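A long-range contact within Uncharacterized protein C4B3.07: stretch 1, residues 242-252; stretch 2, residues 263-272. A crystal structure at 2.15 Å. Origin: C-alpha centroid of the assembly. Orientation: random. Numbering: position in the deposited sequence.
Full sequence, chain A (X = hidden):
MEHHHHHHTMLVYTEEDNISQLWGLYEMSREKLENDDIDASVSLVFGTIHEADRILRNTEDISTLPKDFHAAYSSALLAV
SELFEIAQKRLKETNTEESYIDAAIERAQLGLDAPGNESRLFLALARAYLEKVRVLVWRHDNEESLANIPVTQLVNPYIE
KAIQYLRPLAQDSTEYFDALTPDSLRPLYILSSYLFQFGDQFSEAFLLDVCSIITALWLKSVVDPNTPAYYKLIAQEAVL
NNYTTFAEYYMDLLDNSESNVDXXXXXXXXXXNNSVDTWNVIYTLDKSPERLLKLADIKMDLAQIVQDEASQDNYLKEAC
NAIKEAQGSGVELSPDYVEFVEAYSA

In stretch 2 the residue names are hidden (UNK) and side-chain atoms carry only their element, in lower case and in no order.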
# COMPACT_ATOMS: atom_id res chain seq x y z
N ASN A 242 6.39 -7.50 0.03
CA ASN A 242 7.58 -6.71 -0.27
C ASN A 242 8.88 -7.49 -0.03
O ASN A 242 9.80 -7.44 -0.84
CB ASN A 242 7.56 -5.37 0.47
CG ASN A 242 6.58 -4.36 -0.16
OD1 ASN A 242 6.87 -3.73 -1.18
ND2 ASN A 242 5.40 -4.20 0.46
N TYR A 243 8.95 -8.24 1.07
CA TYR A 243 10.13 -9.07 1.33
C TYR A 243 10.37 -10.10 0.22
O TYR A 243 11.49 -10.25 -0.27
CB TYR A 243 10.05 -9.78 2.68
CG TYR A 243 10.11 -8.84 3.85
CD1 TYR A 243 10.52 -7.53 3.69
CD2 TYR A 243 9.76 -9.28 5.13
CE1 TYR A 243 10.57 -6.66 4.77
CE2 TYR A 243 9.82 -8.41 6.21
CZ TYR A 243 10.22 -7.11 6.02
OH TYR A 243 10.28 -6.24 7.10
N THR A 244 9.32 -10.83 -0.17
CA THR A 244 9.50 -11.89 -1.14
C THR A 244 9.83 -11.30 -2.49
O THR A 244 10.52 -11.92 -3.29
CB THR A 244 8.26 -12.79 -1.24
OG1 THR A 244 7.12 -12.00 -1.60
CG2 THR A 244 7.99 -13.48 0.10
N THR A 245 9.36 -10.09 -2.76
CA THR A 245 9.65 -9.46 -4.04
C THR A 245 11.10 -9.02 -4.10
O THR A 245 11.76 -9.13 -5.13
CB THR A 245 8.74 -8.26 -4.31
OG1 THR A 245 7.38 -8.70 -4.30
CG2 THR A 245 9.07 -7.65 -5.67
N PHE A 246 11.62 -8.52 -2.98
CA PHE A 246 13.01 -8.13 -2.95
C PHE A 246 13.89 -9.37 -3.13
O PHE A 246 14.88 -9.35 -3.88
CB PHE A 246 13.35 -7.40 -1.66
CG PHE A 246 14.22 -6.20 -1.87
CD1 PHE A 246 15.19 -6.21 -2.85
CD2 PHE A 246 14.07 -5.08 -1.08
CE1 PHE A 246 16.01 -5.10 -3.06
CE2 PHE A 246 14.88 -3.96 -1.28
CZ PHE A 246 15.85 -3.98 -2.27
N ALA A 247 13.52 -10.45 -2.46
CA ALA A 247 14.21 -11.71 -2.63
C ALA A 247 14.29 -12.09 -4.10
O ALA A 247 15.35 -12.45 -4.59
CB ALA A 247 13.55 -12.82 -1.83
N GLU A 248 13.16 -12.00 -4.82
CA GLU A 248 13.15 -12.34 -6.24
C GLU A 248 14.02 -11.41 -7.06
O GLU A 248 14.61 -11.82 -8.06
CB GLU A 248 11.74 -12.30 -6.81
CG GLU A 248 10.86 -13.40 -6.31
CD GLU A 248 9.41 -13.10 -6.59
OE1 GLU A 248 9.13 -12.29 -7.51
OE2 GLU A 248 8.55 -13.68 -5.89
N TYR A 249 14.08 -10.15 -6.66
CA TYR A 249 14.93 -9.18 -7.33
C TYR A 249 16.35 -9.73 -7.39
O TYR A 249 17.00 -9.70 -8.44
CB TYR A 249 14.90 -7.86 -6.56
CG TYR A 249 15.96 -6.85 -6.98
CD1 TYR A 249 15.82 -6.10 -8.15
CD2 TYR A 249 17.07 -6.63 -6.19
CE1 TYR A 249 16.77 -5.16 -8.52
CE2 TYR A 249 18.03 -5.69 -6.54
CZ TYR A 249 17.88 -4.96 -7.70
OH TYR A 249 18.85 -4.04 -8.03
N TYR A 250 16.81 -10.25 -6.27
CA TYR A 250 18.16 -10.76 -6.17
C TYR A 250 18.33 -12.10 -6.86
O TYR A 250 19.34 -12.34 -7.53
CB TYR A 250 18.59 -10.84 -4.72
CG TYR A 250 18.89 -9.49 -4.12
CD1 TYR A 250 19.96 -8.74 -4.59
CD2 TYR A 250 18.12 -8.97 -3.10
CE1 TYR A 250 20.25 -7.50 -4.04
CE2 TYR A 250 18.39 -7.74 -2.55
CZ TYR A 250 19.46 -7.01 -3.02
OH TYR A 250 19.73 -5.78 -2.46
N MSE A 251 17.35 -12.98 -6.70
CA MSE A 251 17.42 -14.30 -7.32
C MSE A 251 17.46 -14.15 -8.82
O MSE A 251 18.16 -14.89 -9.51
CB MSE A 251 16.24 -15.16 -6.89
CG MSE A 251 16.21 -15.44 -5.39
SE MSE A 251 14.78 -16.65 -4.82
CE MSE A 251 13.21 -15.56 -5.19
N ASP A 252 16.72 -13.17 -9.33
CA ASP A 252 16.71 -12.92 -10.77
C ASP A 252 18.08 -12.44 -11.26
O ASP A 252 18.53 -12.85 -12.32
CB ASP A 252 15.63 -11.91 -11.14
CG ASP A 252 14.24 -12.49 -11.03
OD1 ASP A 252 14.11 -13.62 -10.48
OD2 ASP A 252 13.28 -11.84 -11.48
N UNK A 263 27.46 -12.46 -2.97
CA UNK A 263 26.73 -11.29 -2.50
C UNK A 263 25.24 -11.43 -2.80
O UNK A 263 24.40 -11.32 -1.90
o UNK A 263 26.68 -8.92 -1.15
c UNK A 263 26.94 -8.79 -2.36
o UNK A 263 26.92 -7.68 -2.96
c UNK A 263 27.29 -10.03 -3.14
N UNK A 264 24.90 -11.67 -4.06
CA UNK A 264 23.52 -11.88 -4.47
C UNK A 264 22.84 -12.96 -3.63
O UNK A 264 21.72 -12.76 -3.13
c UNK A 264 23.78 -11.14 -6.92
c UNK A 264 23.45 -12.26 -5.94
c UNK A 264 23.48 -11.59 -8.34
c UNK A 264 23.01 -9.86 -6.57
N UNK A 265 23.50 -14.10 -3.47
CA UNK A 265 22.94 -15.18 -2.69
C UNK A 265 22.71 -14.78 -1.23
O UNK A 265 21.68 -15.09 -0.65
c UNK A 265 23.83 -16.99 -4.18
c UNK A 265 24.55 -18.31 -4.33
c UNK A 265 23.81 -16.44 -2.75
c UNK A 265 23.30 -17.48 -1.77
N UNK A 266 23.69 -14.09 -0.65
CA UNK A 266 23.57 -13.67 0.74
C UNK A 266 22.42 -12.68 0.93
O UNK A 266 21.71 -12.74 1.93
n UNK A 266 27.21 -13.59 1.60
o UNK A 266 25.80 -15.27 1.09
c UNK A 266 26.01 -14.07 1.30
c UNK A 266 24.88 -13.05 1.23
N UNK A 267 22.25 -11.77 -0.03
CA UNK A 267 21.19 -10.77 0.07
C UNK A 267 19.82 -11.40 -0.15
O UNK A 267 18.87 -11.09 0.57
c UNK A 267 22.57 -8.70 -0.48
n UNK A 267 24.52 -5.86 -2.18
c UNK A 267 21.43 -9.62 -0.90
c UNK A 267 23.00 -7.77 -1.60
c UNK A 267 23.99 -6.73 -1.08
N UNK A 268 19.72 -12.27 -1.15
CA UNK A 268 18.46 -12.96 -1.42
C UNK A 268 18.04 -13.77 -0.20
O UNK A 268 16.86 -13.82 0.13
c UNK A 268 18.60 -13.87 -2.63
N UNK A 269 19.01 -14.39 0.46
CA UNK A 269 18.74 -15.24 1.62
C UNK A 269 18.28 -14.44 2.83
O UNK A 269 17.46 -14.92 3.61
o UNK A 269 20.33 -16.93 0.91
c UNK A 269 19.98 -16.07 1.98
N UNK A 270 18.81 -13.24 3.00
CA UNK A 270 18.35 -12.38 4.08
C UNK A 270 16.88 -12.03 3.89
O UNK A 270 16.09 -12.02 4.85
o UNK A 270 20.03 -11.13 5.26
c UNK A 270 19.16 -11.09 4.15
N UNK A 271 16.50 -11.74 2.66
CA UNK A 271 15.13 -11.36 2.39
C UNK A 271 14.18 -12.55 2.53
O UNK A 271 13.08 -12.41 3.05
c UNK A 271 14.89 -5.75 3.11
c UNK A 271 15.91 -5.90 2.22
c UNK A 271 16.06 -7.14 1.60
c UNK A 271 15.00 -10.67 1.03
n UNK A 271 16.98 -7.58 0.69
c UNK A 271 14.00 -6.80 3.40
c UNK A 271 15.61 -9.32 1.06
c UNK A 271 15.18 -8.22 1.87
c UNK A 271 16.70 -8.89 0.37
c UNK A 271 14.14 -8.03 2.78
N UNK A 272 14.64 -13.72 2.10
CA UNK A 272 13.84 -14.93 2.24
C UNK A 272 13.61 -15.25 3.71
O UNK A 272 12.50 -15.62 4.11
c UNK A 272 15.23 -17.09 -0.72
c UNK A 272 12.98 -15.97 -0.50
c UNK A 272 14.48 -16.10 1.50
c UNK A 272 14.43 -15.98 -0.02
O HOH W 1 19.63 -6.32 0.25

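Position 263 carries two carbons, the second bearing two oxygens, and reaches no atom of stretch 1. This carboxylate is Asp 263, an acid suited to an exposed site. Position 264 has four carbons forked at the second, and a terminal methyl meets the edge of the Tyr 250 ring. It is Leu 264, whose CD2 lies 3.8 Å from Tyr 250 CD1; an apolar branch packs well against a ring edge.

At 265 four carbons fork at the first, one arm two carbons long, and touch nothing on stretch 1: Ile 265, whose type this contact does not dictate. Position 266 has two carbons, the second with one oxygen and one nitrogen, and is out of reach. It is Asn 266, a polar amide at an exposed site.

Position 267 is a row of four carbons ending in nitrogen, laid against Tyr 250. This is Lys 267. Its CB sits 3.8 Å from the centroid of the Tyr 250 ring, almost on the ring normal, a CH-pi contact. The extended chain takes its amine beyond the ring, where Lys 267 NZ forms a salt bridge with Asp 263 OD2 at 3.1 Å, one turn back.

Position 268 has a single carbon, 3.7 Å from Tyr 250 CB, and is therefore Ala 268. Its small side chain lies where the CA atoms of the two stretches come nearest, Ala 247 CA to Ala 268 CA, 4.6 Å.

Positions 269 and 270 each show one carbon and one oxygen, without contact to stretch 1: Ser 269 and Ser 270. Ser 269 OG donates to Ile 265 O at 2.8 Å, on its own helix; Ser 270 is small and polar at an exposed site.

Position 271 bears fused five- and six-membered rings of eight carbons and one nitrogen, set among Tyr 243, Phe 246, Ala 247 and Tyr 250. Only tryptophan fits. Trp 271 offers a flat face, its five-membered ring forming an offset stack with Phe 246, planes at 7°, while Trp 271 CZ3 approaches Tyr 243 CD1 at 3.6 Å. Its NH serves a water: Trp 271 NE1 donates to the water oxygen at 3.0 Å, which donates to Tyr 250 OH at 2.8 Å.

Position 272 has four carbons forked at the second, reaching Ala 247 and Met 251; it is Leu 272. Its CB points away, yet the fork returns: Leu 272 CD2 lies 3.5 Å from Ala 247 CB and Leu 272 CD1 4.1 Å from Met 251 SE.

The helices run nearly antiparallel at 164°. Tyr 250 and Trp 271 each fill a hole in the opposing helix. No direct hydrogen bond crosses; apolar and aromatic packing joins the helices, supplemented by one bridging water.

Stretch 2 (263-272) DLINKASSWL
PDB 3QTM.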